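Long-range contacts in monomethylamine methyltransferase MtmB1 (Methanosarcina barkeri, PDB 1NTH), which transfers the methyl group of monomethylamine to the corrinoid cofactor of its partner protein MtmC, a step in methanogenesis from methylamine: residues I255-G266 and S290-I301; S330-A338 and E348-D356. All coordinates share one frame; numbering follows the deposited sequence. Where two conformers were deposited one is given.

Contact 1: residues I255-G266 and S290-I301; sequences IIMDEQMPIFGG and SASWHLDGPVHI
Met257, Asp258 and Glu259 lie opposite Trp293, His294 and Leu295 in parallel register, bonded through Asp258 N to Trp293 O, Leu295 N to Asp258 O and Gln260 N to Leu295 O. Ile256 O accepts two N-H groups, Ser292 N at 2.7 Å and the more distant Trp293 N. The bonding skips Met261 and resumes at Pro262 O, which accepts Val299 N; Phe264 N then donates to Val299 O.

Around Trp293 the contact is apolar. In the conformer given, CG of Met257 sits over the centre of the six-membered ring, a CH-pi contact only 13° off the ring normal, and the sulfur adds a Met-aromatic contact, SD approaching obliquely to 3.3 Å from Trp293 CH2. The indole takes up this position because CG of Trp293 stands between backbone N and carbonyl carbon (chi1 65°); Ser227 receives its NE1. With an alanine here, the Met257 thioether is likely to lose the aromatic face beneath it, and Ser227 the indole N-H that it receives.

Both strands belong to the eight-stranded parallel TIM barrel, and helix 271-288 makes the right-handed beta-alpha-beta crossover between them.

Polar side chains gather on the face carrying Asp258 and His294, and both of these residues touch Ala285 of that helix. His294 ND1 donates to the anti lone pair of Asp258 OD2 (2.7 Å), nearly in the imidazole plane, with carboxylate and ring nearly coplanar. Gln232 binds the same oxygen and Ser289 the other, so the carboxylate's rotation is fixed from several directions. A water lies 2.7 Å from His294 NE2 and within bonding distance of the backbone oxygen Gln260 O.

At the far end Phe264 directs its edge at the face of His300, an offset edge-to-face pair with ring planes at 61°; CD2 of Phe264 is 3.6 Å from CD2 of His300.

Contact 2: residues S330-A338 and E348-D356; sequences SGNQYYPCA and EASAQSITD
Tyr334, which has the most surface buried here, lays one ring face against the side-chain amide of Gln352. The two planes are 7° apart, evidence of a true stack, and NE2 of Gln352 lies 3.5 Å above the ring plane, displaced toward the rim. Farther back along the same chain, Gln352 CG makes a CH-pi contact over the face. The amide is carried over the ring because its chain runs extended from a CG anti to the backbone N (chi1 -168°). There NE2 donates to Gln333 O at 2.7 Å, approaching from above the carbonyl plane, while OE1 is bound by Thr306. The phenol oxygen Tyr334 OH ends 2.7 Å from Asp356 OD2; the other carboxylate oxygen, Asp356 OD1, receives Asn332 ND2 in a nearly straight bond of 170°.

Glu348 closes the opposite end. Its OE2 accepts Cys337 N at 2.8 Å and its OE1 accepts Ala338 N at 2.9 Å on the syn lone pair, so one carboxylate bridges two successive peptide N-H groups; Asn307 also binds OE2.

Helix 343-359 thereby packs beside the chain leaving barrel strand 330-333, within the beta-alpha-beta unit that continues to strand 363-366. The chemistry implies that buried carboxylates and amides, rather than hydrophobic contact alone, fix the course of this loop; the N-H donors around Glu348 and Asp356 probably favour their ionised forms.

How the contacts relate
Following the chain, strand 255-259 and the short strand 263-264 come first; helix 271-288 then leads back to strand 293-300, and contact 1 closes that loop between adjacent barrel strands. Helix 309-325 carries the chain onward to strand 330-333, after which contact 2 closes a shorter loop, nine residues between its segments, against helix 343-359. The two loops are in series and neither nest nor cross. Their centres lie about 13 Å apart, yet they meet directly because strands 293-300 and 330-333 are neighbours in the sheet: probable hydrogen bonds link Gly331 to His294 and Asp296. Contact 1 thus joins strand to strand, contact 2 strand and loop to outer helix.

Contact 1: residues I255-G266 and S290-I301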
loop_
_atom_site.group_PDB
_atom_site.type_symbol
_atom_site.label_atom_id
_atom_site.label_comp_id
_atom_site.label_asym_id
_atom_site.label_seq_id
_atom_site.Cartn_x
_atom_site.Cartn_y
_atom_site.Cartn_z
ATOM N N ILE A 255 13.392 8.779 -9.381
ATOM C CA ILE A 255 14.132 10.035 -9.453
ATOM C C ILE A 255 15.466 9.610 -10.060
ATOM O O ILE A 255 16.113 8.686 -9.558
ATOM C CB ILE A 255 14.372 10.631 -8.046
ATOM C CG1 ILE A 255 13.056 11.161 -7.470
ATOM C CG2 ILE A 255 15.421 11.739 -8.122
ATOM C CD1 ILE A 255 12.422 12.264 -8.285
ATOM N N ILE A 256 15.869 10.272 -11.139
ATOM C CA ILE A 256 17.108 9.919 -11.826
ATOM C C ILE A 256 18.257 10.889 -11.596
ATOM O O ILE A 256 18.109 12.100 -11.775
ATOM C CB ILE A 256 16.870 9.812 -13.354
ATOM C CG1 ILE A 256 15.889 8.673 -13.647
ATOM C CG2 ILE A 256 18.193 9.582 -14.082
ATOM C CD1 ILE A 256 15.490 8.567 -15.109
ATOM N N MET A 257 19.399 10.345 -11.186
ATOM C CA MET A 257 20.597 11.148 -10.985
ATOM C C MET A 257 21.619 10.731 -12.034
ATOM O O MET A 257 22.157 9.626 -11.983
ATOM C CB MET A 257 21.200 10.936 -9.593
ATOM C CG MET A 257 22.457 11.787 -9.370
ATOM S SD MET A 257 23.583 11.133 -8.122
ATOM C CE MET A 257 24.421 9.863 -9.089
ATOM N N ASP A 258 21.856 11.610 -13.000
ATOM C CA ASP A 258 22.844 11.354 -14.038
ATOM C C ASP A 258 24.148 11.925 -13.494
ATOM O O ASP A 258 24.147 12.989 -12.878
ATOM C CB ASP A 258 22.443 12.081 -15.324
ATOM C CG ASP A 258 23.569 12.151 -16.339
ATOM O OD1 ASP A 258 23.554 11.365 -17.310
ATOM O OD2 ASP A 258 24.471 12.995 -16.156
ATOM N N GLU A 259 25.256 11.220 -13.688
ATOM C CA GLU A 259 26.530 11.724 -13.199
ATOM C C GLU A 259 27.602 11.701 -14.278
ATOM O O GLU A 259 27.556 10.884 -15.194
ATOM C CB GLU A 259 27.016 10.901 -12.003
ATOM C CG GLU A 259 27.399 9.474 -12.336
ATOM C CD GLU A 259 27.988 8.743 -11.148
ATOM O OE1 GLU A 259 28.449 7.596 -11.321
ATOM O OE2 GLU A 259 27.987 9.317 -10.038
ATOM N N GLN A 260 28.549 12.626 -14.172
ATOM C CA GLN A 260 29.670 12.683 -15.103
ATOM C C GLN A 260 30.809 13.315 -14.327
ATOM O O GLN A 260 30.611 14.271 -13.573
ATOM C CB GLN A 260 29.335 13.507 -16.350
ATOM C CG GLN A 260 30.164 13.104 -17.581
ATOM C CD GLN A 260 31.494 13.836 -17.684
ATOM O OE1 GLN A 260 32.504 13.261 -18.102
ATOM N NE2 GLN A 260 31.495 15.114 -17.327
ATOM N N MET A 261 32.000 12.755 -14.487
ATOM C CA MET A 261 33.166 13.250 -13.780
ATOM C C MET A 261 34.246 13.643 -14.777
ATOM O O MET A 261 35.136 12.851 -15.084
ATOM C CB MET A 261 33.688 12.172 -12.831
ATOM C CG MET A 261 32.685 11.753 -11.749
ATOM S SD MET A 261 31.234 10.825 -12.344
ATOM C CE MET A 261 31.935 9.170 -12.507
ATOM N N PRO A 262 34.174 14.877 -15.299
ATOM C CA PRO A 262 35.169 15.342 -16.272
ATOM C C PRO A 262 36.571 15.335 -15.680
ATOM O O PRO A 262 36.766 15.655 -14.508
ATOM C CB PRO A 262 34.672 16.738 -16.637
ATOM C CG PRO A 262 33.984 17.194 -15.383
ATOM C CD PRO A 262 33.232 15.956 -14.948
ATOM N N ILE A 263 37.548 14.969 -16.501
ATOM C CA ILE A 263 38.924 14.878 -16.043
ATOM C C ILE A 263 39.793 16.064 -16.446
ATOM O O ILE A 263 40.026 16.300 -17.634
ATOM C CB ILE A 263 39.577 13.581 -16.574
ATOM C CG1 ILE A 263 38.772 12.367 -16.096
ATOM C CG2 ILE A 263 41.017 13.480 -16.092
ATOM C CD1 ILE A 263 39.242 11.044 -16.676
ATOM N N PHE A 264 40.261 16.812 -15.453
ATOM C CA PHE A 264 41.139 17.944 -15.715
ATOM C C PHE A 264 42.444 17.357 -16.234
ATOM O O PHE A 264 43.020 16.473 -15.602
ATOM C CB PHE A 264 41.431 18.726 -14.436
ATOM C CG PHE A 264 42.612 19.647 -14.561
ATOM C CD1 PHE A 264 42.559 20.753 -15.403
ATOM C CD2 PHE A 264 43.801 19.370 -13.891
ATOM C CE1 PHE A 264 43.673 21.573 -15.578
ATOM C CE2 PHE A 264 44.924 20.183 -14.058
ATOM C CZ PHE A 264 44.860 21.285 -14.907
ATOM N N GLY A 265 42.913 17.854 -17.374
ATOM C CA GLY A 265 44.140 17.329 -17.941
ATOM C C GLY A 265 43.834 16.097 -18.771
ATOM O O GLY A 265 44.742 15.423 -19.270
ATOM N N GLY A 266 42.542 15.807 -18.914
ATOM C CA GLY A 266 42.102 14.659 -19.687
ATOM C C GLY A 266 41.971 14.965 -21.167
ATOM O O GLY A 266 42.676 15.827 -21.688
ATOM N N SER A 290 17.280 11.940 -19.176
ATOM C CA SER A 290 16.017 12.371 -18.568
ATOM C C SER A 290 16.237 12.574 -17.069
ATOM O O SER A 290 15.351 12.318 -16.254
ATOM C CB SER A 290 14.926 11.316 -18.784
ATOM O OG SER A 290 14.623 11.160 -20.163
ATOM N N ALA A 291 17.423 13.053 -16.715
ATOM C CA ALA A 291 17.781 13.255 -15.315
ATOM C C ALA A 291 16.912 14.227 -14.527
ATOM O O ALA A 291 16.427 15.229 -15.060
ATOM C CB ALA A 291 19.239 13.699 -15.215
ATOM N N SER A 292 16.725 13.906 -13.246
ATOM C CA SER A 292 15.989 14.763 -12.326
ATOM C C SER A 292 17.041 15.749 -11.828
ATOM O O SER A 292 16.754 16.916 -11.585
ATOM C CB SER A 292 15.440 13.955 -11.149
ATOM O OG SER A 292 14.458 13.031 -11.580
ATOM N N TRP A 293 18.264 15.251 -11.652
ATOM C CA TRP A 293 19.381 16.093 -11.246
ATOM C C TRP A 293 20.684 15.489 -11.753
ATOM O O TRP A 293 20.739 14.306 -12.097
ATOM C CB TRP A 293 19.421 16.315 -9.719
ATOM C CG TRP A 293 19.674 15.123 -8.829
ATOM C CD1 TRP A 293 18.776 14.158 -8.465
ATOM C CD2 TRP A 293 20.867 14.863 -8.074
ATOM N NE1 TRP A 293 19.327 13.325 -7.516
ATOM C CE2 TRP A 293 20.611 13.736 -7.259
ATOM C CE3 TRP A 293 22.124 15.478 -8.002
ATOM C CZ2 TRP A 293 21.569 13.210 -6.382
ATOM C CZ3 TRP A 293 23.078 14.956 -7.129
ATOM C CH2 TRP A 293 22.792 13.833 -6.330
ATOM N N HIS A 294 21.721 16.316 -11.827
ATOM C CA HIS A 294 23.014 15.869 -12.327
ATOM C C HIS A 294 24.111 16.005 -11.287
ATOM O O HIS A 294 24.246 17.048 -10.644
ATOM C CB HIS A 294 23.401 16.683 -13.564
ATOM C CG HIS A 294 24.775 16.383 -14.077
ATOM N ND1 HIS A 294 25.079 15.224 -14.760
ATOM C CD2 HIS A 294 25.932 17.078 -13.982
ATOM C CE1 HIS A 294 26.366 15.220 -15.065
ATOM N NE2 HIS A 294 26.907 16.334 -14.603
ATOM N N LEU A 295 24.899 14.945 -11.139
ATOM C CA LEU A 295 25.999 14.929 -10.193
ATOM C C LEU A 295 27.315 15.116 -10.946
ATOM O O LEU A 295 27.639 14.341 -11.846
ATOM C CB LEU A 295 26.036 13.601 -9.441
ATOM C CG LEU A 295 27.153 13.481 -8.400
ATOM C CD1 LEU A 295 26.877 14.407 -7.223
ATOM C CD2 LEU A 295 27.238 12.051 -7.935
ATOM N N ASP A 296 28.058 16.148 -10.567
ATOM C CA ASP A 296 29.344 16.462 -11.184
ATOM C C ASP A 296 30.441 15.843 -10.320
ATOM O O ASP A 296 30.161 15.212 -9.297
ATOM C CB ASP A 296 29.504 17.986 -11.242
ATOM C CG ASP A 296 30.631 18.442 -12.158
ATOM O OD1 ASP A 296 31.351 17.595 -12.734
ATOM O OD2 ASP A 296 30.787 19.674 -12.296
ATOM N N GLY A 297 31.689 16.021 -10.735
ATOM C CA GLY A 297 32.807 15.490 -9.981
ATOM C C GLY A 297 34.097 15.645 -10.765
ATOM O O GLY A 297 34.746 14.649 -11.076
ATOM N N PRO A 298 34.495 16.883 -11.102
ATOM C CA PRO A 298 35.737 17.090 -11.862
ATOM C C PRO A 298 36.897 16.478 -11.092
ATOM O O PRO A 298 37.052 16.729 -9.901
ATOM C CB PRO A 298 35.844 18.611 -11.947
ATOM C CG PRO A 298 34.411 19.072 -11.835
ATOM C CD PRO A 298 33.883 18.173 -10.745
ATOM N N VAL A 299 37.718 15.682 -11.768
ATOM C CA VAL A 299 38.833 15.037 -11.091
ATOM C C VAL A 299 40.170 15.318 -11.777
ATOM O O VAL A 299 40.241 15.431 -13.001
ATOM C CB VAL A 299 38.588 13.514 -11.000
ATOM C CG1 VAL A 299 38.466 12.921 -12.390
ATOM C CG2 VAL A 299 39.699 12.850 -10.214
ATOM N N HIS A 300 41.223 15.431 -10.973
ATOM C CA HIS A 300 42.567 15.712 -11.479
ATOM C C HIS A 300 43.171 14.448 -12.084
ATOM O O HIS A 300 43.249 13.415 -11.424
ATOM C CB HIS A 300 43.442 16.227 -10.334
ATOM C CG HIS A 300 44.690 16.917 -10.784
ATOM N ND1 HIS A 300 45.742 16.247 -11.370
ATOM C CD2 HIS A 300 45.053 18.220 -10.733
ATOM C CE1 HIS A 300 46.702 17.109 -11.661
ATOM N NE2 HIS A 300 46.309 18.313 -11.284
ATOM N N ILE A 301 43.597 14.532 -13.342
ATOM C CA ILE A 301 44.162 13.372 -14.023
ATOM C C ILE A 301 45.301 12.700 -13.259
ATOM O O ILE A 301 45.447 11.478 -13.308
ATOM C CB ILE A 301 44.659 13.741 -15.442
ATOM C CG1 ILE A 301 45.024 12.465 -16.205
ATOM C CG2 ILE A 301 45.857 14.680 -15.355
ATOM C CD1 ILE A 301 45.277 12.681 -17.679
HETATM O O HOH W 1 29.559 16.798 -14.956
#

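Contact 2: residues S330-A338 and E348-D356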
loop_
_atom_site.group_PDB
_atom_site.type_symbol
_atom_site.label_atom_id
_atom_site.label_comp_id
_atom_site.label_asym_id
_atom_site.label_seq_id
_atom_site.Cartn_x
_atom_site.Cartn_y
_atom_site.Cartn_z
ATOM N N SER A 330 21.576 20.253 -9.487
ATOM C CA SER A 330 22.843 19.527 -9.530
ATOM C C SER A 330 23.533 19.324 -8.190
ATOM O O SER A 330 23.144 19.886 -7.167
ATOM C CB SER A 330 23.812 20.250 -10.464
ATOM O OG SER A 330 24.281 21.440 -9.857
ATOM N N GLY A 331 24.578 18.508 -8.213
ATOM C CA GLY A 331 25.334 18.245 -7.008
ATOM C C GLY A 331 26.770 17.972 -7.395
ATOM O O GLY A 331 27.095 17.942 -8.584
ATOM N N ASN A 332 27.633 17.791 -6.404
ATOM C CA ASN A 332 29.035 17.486 -6.671
ATOM C C ASN A 332 29.462 16.377 -5.717
ATOM O O ASN A 332 28.957 16.287 -4.594
ATOM C CB ASN A 332 29.908 18.734 -6.487
ATOM C CG ASN A 332 31.244 18.620 -7.216
ATOM O OD1 ASN A 332 31.478 17.660 -7.954
ATOM N ND2 ASN A 332 32.118 19.599 -7.017
ATOM N N GLN A 333 30.386 15.531 -6.172
ATOM C CA GLN A 333 30.879 14.397 -5.395
ATOM C C GLN A 333 32.291 14.654 -4.870
ATOM O O GLN A 333 33.092 15.329 -5.514
ATOM C CB GLN A 333 30.843 13.115 -6.230
ATOM C CG GLN A 333 31.473 13.229 -7.595
ATOM C CD GLN A 333 31.241 11.992 -8.440
ATOM O OE1 GLN A 333 31.825 10.940 -8.198
ATOM N NE2 GLN A 333 30.375 12.113 -9.431
ATOM N N TYR A 334 32.576 14.099 -3.696
ATOM C CA TYR A 334 33.838 14.316 -2.983
ATOM C C TYR A 334 34.875 13.193 -2.954
ATOM O O TYR A 334 34.615 12.117 -2.414
ATOM C CB TYR A 334 33.509 14.696 -1.531
ATOM C CG TYR A 334 32.774 16.010 -1.385
ATOM C CD1 TYR A 334 31.574 16.249 -2.064
ATOM C CD2 TYR A 334 33.306 17.037 -0.607
ATOM C CE1 TYR A 334 30.934 17.483 -1.979
ATOM C CE2 TYR A 334 32.676 18.269 -0.512
ATOM C CZ TYR A 334 31.494 18.490 -1.205
ATOM O OH TYR A 334 30.907 19.732 -1.155
ATOM N N TYR A 335 36.058 13.472 -3.507
ATOM C CA TYR A 335 37.182 12.530 -3.536
ATOM C C TYR A 335 38.465 13.162 -2.999
ATOM O O TYR A 335 39.294 13.637 -3.775
ATOM C CB TYR A 335 37.444 12.020 -4.951
ATOM C CG TYR A 335 36.516 10.924 -5.403
ATOM C CD1 TYR A 335 35.335 11.215 -6.085
ATOM C CD2 TYR A 335 36.837 9.586 -5.180
ATOM C CE1 TYR A 335 34.501 10.196 -6.541
ATOM C CE2 TYR A 335 36.012 8.562 -5.629
ATOM C CZ TYR A 335 34.850 8.872 -6.311
ATOM O OH TYR A 335 34.061 7.854 -6.792
ATOM N N PRO A 336 38.644 13.186 -1.671
ATOM C CA PRO A 336 39.865 13.773 -1.106
ATOM C C PRO A 336 41.033 12.800 -1.277
ATOM O O PRO A 336 40.825 11.595 -1.433
ATOM C CB PRO A 336 39.520 13.952 0.373
ATOM C CG PRO A 336 38.012 13.971 0.399
ATOM C CD PRO A 336 37.651 12.927 -0.616
ATOM N N CYS A 337 42.257 13.323 -1.245
ATOM C CA CYS A 337 43.449 12.486 -1.370
ATOM C C CYS A 337 43.728 11.764 -0.057
ATOM O O CYS A 337 44.027 10.567 -0.040
ATOM C CB CYS A 337 44.677 13.335 -1.716
ATOM S SG CYS A 337 44.702 14.036 -3.369
ATOM N N ALA A 338 43.631 12.506 1.041
ATOM C CA ALA A 338 43.902 11.971 2.369
ATOM C C ALA A 338 42.796 11.065 2.904
ATOM O O ALA A 338 41.636 11.166 2.495
ATOM C CB ALA A 338 44.152 13.118 3.339
ATOM N N GLU A 348 40.482 19.208 2.848
ATOM C CA GLU A 348 40.226 18.995 1.427
ATOM C C GLU A 348 38.720 19.017 1.177
ATOM O O GLU A 348 38.234 19.707 0.279
ATOM C CB GLU A 348 40.789 17.646 0.974
ATOM C CG GLU A 348 42.289 17.620 0.713
ATOM C CD GLU A 348 42.755 16.254 0.234
ATOM O OE1 GLU A 348 42.981 15.362 1.081
ATOM O OE2 GLU A 348 42.876 16.065 -0.996
ATOM N N ALA A 349 37.985 18.256 1.980
ATOM C CA ALA A 349 36.536 18.193 1.838
ATOM C C ALA A 349 35.921 19.561 2.118
ATOM O O ALA A 349 34.943 19.950 1.480
ATOM C CB ALA A 349 35.962 17.152 2.790
ATOM N N SER A 350 36.493 20.288 3.073
ATOM C CA SER A 350 35.987 21.611 3.420
ATOM C C SER A 350 36.111 22.575 2.245
ATOM O O SER A 350 35.187 23.335 1.956
ATOM C CB SER A 350 36.740 22.174 4.630
ATOM O OG SER A 350 36.455 21.428 5.797
ATOM N N ALA A 351 37.257 22.550 1.573
ATOM C CA ALA A 351 37.461 23.431 0.431
ATOM C C ALA A 351 36.394 23.159 -0.623
ATOM O O ALA A 351 35.859 24.090 -1.226
ATOM C CB ALA A 351 38.853 23.218 -0.164
ATOM N N GLN A 352 36.072 21.888 -0.841
ATOM C CA GLN A 352 35.064 21.565 -1.839
ATOM C C GLN A 352 33.665 21.958 -1.377
ATOM O O GLN A 352 32.846 22.394 -2.182
ATOM C CB GLN A 352 35.095 20.079 -2.195
ATOM C CG GLN A 352 34.274 19.783 -3.435
ATOM C CD GLN A 352 34.402 18.358 -3.908
ATOM O OE1 GLN A 352 35.423 17.705 -3.682
ATOM N NE2 GLN A 352 33.372 17.869 -4.592
ATOM N N SER A 353 33.390 21.806 -0.085
ATOM C CA SER A 353 32.081 22.178 0.442
ATOM C C SER A 353 31.879 23.687 0.301
ATOM O O SER A 353 30.785 24.153 -0.015
ATOM C CB SER A 353 31.961 21.761 1.910
ATOM O OG SER A 353 30.690 22.115 2.432
ATOM N N ILE A 354 32.940 24.456 0.528
ATOM C CA ILE A 354 32.851 25.904 0.393
ATOM C C ILE A 354 32.545 26.245 -1.066
ATOM O O ILE A 354 31.642 27.028 -1.360
ATOM C CB ILE A 354 34.176 26.588 0.809
ATOM C CG1 ILE A 354 34.383 26.438 2.318
ATOM C CG2 ILE A 354 34.168 28.056 0.390
ATOM C CD1 ILE A 354 35.775 26.847 2.794
ATOM N N THR A 355 33.295 25.633 -1.976
ATOM C CA THR A 355 33.120 25.866 -3.404
ATOM C C THR A 355 31.730 25.467 -3.895
ATOM O O THR A 355 31.062 26.242 -4.583
ATOM C CB THR A 355 34.168 25.082 -4.216
ATOM O OG1 THR A 355 35.482 25.447 -3.775
ATOM C CG2 THR A 355 34.029 25.380 -5.706
ATOM N N ASP A 356 31.299 24.259 -3.541
ATOM C CA ASP A 356 29.993 23.762 -3.964
ATOM C C ASP A 356 28.832 24.579 -3.407
ATOM O O ASP A 356 27.875 24.886 -4.117
ATOM C CB ASP A 356 29.819 22.297 -3.552
ATOM C CG ASP A 356 30.732 21.360 -4.322
ATOM O OD1 ASP A 356 31.174 21.738 -5.431
ATOM O OD2 ASP A 356 30.992 20.243 -3.826
#